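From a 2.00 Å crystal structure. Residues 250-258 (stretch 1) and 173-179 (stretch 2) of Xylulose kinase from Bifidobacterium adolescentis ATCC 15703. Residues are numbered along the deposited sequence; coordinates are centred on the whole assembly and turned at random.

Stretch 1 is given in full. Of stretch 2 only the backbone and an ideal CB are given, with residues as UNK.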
# COMPACT_ATOMS: atom_id res chain seq x y z
N PRO A 250 7.03 -4.81 22.77
CA PRO A 250 7.63 -5.34 23.99
C PRO A 250 9.14 -5.10 24.07
O PRO A 250 9.72 -5.21 25.14
CB PRO A 250 7.35 -6.85 23.90
CG PRO A 250 6.21 -6.98 22.96
CD PRO A 250 6.39 -5.86 21.96
N VAL A 251 9.77 -4.82 22.94
CA VAL A 251 11.21 -4.56 22.95
C VAL A 251 11.47 -3.13 22.49
O VAL A 251 10.73 -2.60 21.67
CB VAL A 251 11.99 -5.55 22.03
CG1 VAL A 251 11.92 -6.98 22.58
CG2 VAL A 251 11.44 -5.49 20.59
N LYS A 252 12.54 -2.53 23.00
CA LYS A 252 12.96 -1.17 22.62
C LYS A 252 14.08 -1.28 21.60
O LYS A 252 14.61 -2.37 21.37
CB LYS A 252 13.49 -0.42 23.85
CG LYS A 252 12.50 -0.25 24.99
CD LYS A 252 13.14 0.50 26.16
CE LYS A 252 12.13 0.74 27.29
NZ LYS A 252 12.76 1.41 28.48
N ALA A 253 14.45 -0.16 20.99
CA ALA A 253 15.63 -0.14 20.14
C ALA A 253 16.83 -0.54 20.97
O ALA A 253 16.91 -0.22 22.15
CB ALA A 253 15.85 1.23 19.55
N ASP A 254 17.76 -1.26 20.34
CA ASP A 254 19.07 -1.50 20.93
C ASP A 254 19.75 -0.14 21.15
O ASP A 254 19.72 0.71 20.27
CB ASP A 254 19.89 -2.35 19.95
CG ASP A 254 21.23 -2.81 20.53
OD1 ASP A 254 21.33 -3.98 20.95
OD2 ASP A 254 22.18 -2.00 20.55
N PRO A 255 20.36 0.07 22.34
CA PRO A 255 20.92 1.39 22.69
C PRO A 255 22.07 1.83 21.77
O PRO A 255 22.33 3.03 21.66
CB PRO A 255 21.43 1.20 24.13
CG PRO A 255 20.69 0.04 24.67
CD PRO A 255 20.39 -0.87 23.48
N ALA A 256 22.74 0.88 21.12
CA ALA A 256 23.79 1.21 20.16
C ALA A 256 23.16 1.83 18.92
O ALA A 256 23.83 2.56 18.19
CB ALA A 256 24.61 -0.03 19.78
N ILE A 257 21.88 1.57 18.71
CA ILE A 257 21.18 2.13 17.55
C ILE A 257 20.38 3.40 17.87
O ILE A 257 20.49 4.40 17.14
CB ILE A 257 20.30 1.06 16.85
CG1 ILE A 257 21.19 0.03 16.15
CG2 ILE A 257 19.37 1.70 15.85
CD1 ILE A 257 20.53 -1.33 15.98
N ALA A 258 19.57 3.38 18.93
CA ALA A 258 18.81 4.58 19.28
C ALA A 258 18.59 4.71 20.80
O ALA A 258 18.62 3.71 21.51
CB ALA A 258 17.47 4.61 18.55
N UNK A 173 12.91 -5.36 13.98
CA UNK A 173 13.58 -6.44 14.72
C UNK A 173 15.11 -6.24 14.76
O UNK A 173 15.76 -6.40 15.81
CB UNK A 173 13.25 -7.79 14.08
N UNK A 174 15.69 -5.85 13.63
CA UNK A 174 17.12 -5.52 13.58
C UNK A 174 17.46 -4.27 14.42
O UNK A 174 18.50 -4.19 15.08
CB UNK A 174 17.55 -5.30 12.13
N UNK A 175 16.58 -3.28 14.38
CA UNK A 175 16.76 -2.07 15.18
C UNK A 175 16.76 -2.40 16.69
O UNK A 175 17.55 -1.82 17.46
CB UNK A 175 15.66 -1.06 14.86
N UNK A 176 15.90 -3.34 17.09
CA UNK A 176 15.87 -3.87 18.45
C UNK A 176 17.13 -4.62 18.78
O UNK A 176 17.31 -5.06 19.91
CB UNK A 176 14.66 -4.78 18.65
N UNK A 177 18.00 -4.82 17.80
CA UNK A 177 19.29 -5.42 18.04
C UNK A 177 19.36 -6.92 17.79
O UNK A 177 20.38 -7.54 18.09
CB UNK A 177 19.71 -5.13 19.48
N UNK A 178 18.30 -7.49 17.25
CA UNK A 178 18.25 -8.92 16.94
C UNK A 178 18.83 -9.20 15.56
O UNK A 178 19.12 -8.28 14.80
CB UNK A 178 16.81 -9.43 17.02
N UNK A 179 19.02 -10.49 15.26
CA UNK A 179 19.65 -10.90 14.01
C UNK A 179 20.24 -12.30 14.09
O UNK A 179 20.07 -12.99 15.10
CB UNK A 179 20.74 -9.90 13.62

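Position 173 lies in a helix, and its CA-to-CB bond points away from stretch 1. Stretch 1 therefore sets no preference here, and any helix-tolerant residue would suit. The deposited residue is Trp173, whose NE1 is hydrogen-bonded elsewhere in the structure.

Position 174 also points away, so a long polar or an apolar side chain would do equally well. Its carbonyl O lies 3.6 Å from Ile257 CD1. The residue is Arg174. Its side chain curls back along its own stretch, and NE donates to the O of position 178 at 2.8 Å.

Position 175 points sideways. Its ideal CB is 4.7 Å from Ile257 CG2 and 5.2 Å from Ala253 CB, so the surroundings offered by stretch 1 are apolar. Valine, leucine, isoleucine or methionine would be reasonable. The residue is Ile175. Its CG2 meets Ala253 CB at 3.9 Å and Ile257 CG2 at 4.2 Å. The backbone contributes as well: Asp254 N donates to Ile175 O at 2.9 Å, the one direct hydrogen bond between the stretches.

Position 176 is tight. The ideal CB sits 3.6 Å from Lys252 O and 3.8 Å from Val251 CG2, which favours a small residue such as alanine, serine or glycine. The residue is Ala176. Its CB packs on Val251 CG2 at 3.8 Å, and its CA makes a CA-H...O contact with Lys252 O at 3.5 Å. Water 1 donates to Ala176 O at 2.7 Å and to Lys252 O at 2.5 Å, bridging the two backbones.

Position 177 has phi 96° and psi 7°, and it points toward stretch 1. An ideal CB would fall 2.5 Å from Asp254 OD1, a clash, and would also jam against the preceding carbonyl O. Both arguments call for glycine. Gly177 closes the helix in a Schellman motif, with Gly177 N bonded to Arg174 O at 2.8 Å and the N of position 178 to Trp173 O at 3.1 Å. Its CA packs against Asp254 CB at 3.7 Å.

Position 178 points sideways, with nothing of stretch 1 near the ideal CB. A short side chain would make little contact; a long or aromatic one could reach Val251. The residue is Tyr178. Its ring edge faces Val251 CG1, which lies 4.1 Å from Tyr178 CE2 and 3.7 Å from Tyr178 OH.

Position 179 is out of reach. At phi 158° and psi -175° a CB would jam against the preceding carbonyl O; the residue is Gly179.

Stretch 2 (173-179) WRIAGYG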
# COMPACT_ATOMS: atom_id res chain seq x y z
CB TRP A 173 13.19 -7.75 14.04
CG TRP A 173 13.63 -9.01 14.68
CD1 TRP A 173 13.20 -9.53 15.88
CD2 TRP A 173 14.55 -9.96 14.14
NE1 TRP A 173 13.83 -10.74 16.11
CE2 TRP A 173 14.67 -11.02 15.06
CE3 TRP A 173 15.32 -10.00 12.96
CZ2 TRP A 173 15.50 -12.12 14.84
CZ3 TRP A 173 16.14 -11.09 12.74
CH2 TRP A 173 16.22 -12.14 13.68
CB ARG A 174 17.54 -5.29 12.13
CG ARG A 174 17.46 -6.52 11.24
CD ARG A 174 18.27 -7.71 11.78
NE ARG A 174 19.62 -7.32 12.20
CZ ARG A 174 20.63 -7.07 11.36
NH1 ARG A 174 20.47 -7.18 10.05
NH2 ARG A 174 21.81 -6.71 11.85
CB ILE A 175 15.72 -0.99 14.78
CG1 ILE A 175 16.14 -0.35 13.43
CG2 ILE A 175 15.54 0.06 15.87
CD1 ILE A 175 15.08 0.53 12.82
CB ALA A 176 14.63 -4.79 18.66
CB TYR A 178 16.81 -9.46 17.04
CG TYR A 178 16.29 -9.35 18.46
CD1 TYR A 178 16.83 -10.14 19.46
CD2 TYR A 178 15.30 -8.44 18.79
CE1 TYR A 178 16.39 -10.04 20.76
CE2 TYR A 178 14.85 -8.33 20.10
CZ TYR A 178 15.41 -9.14 21.08
OH TYR A 178 14.99 -9.06 22.37
O HOH W 1 15.85 -4.46 22.13
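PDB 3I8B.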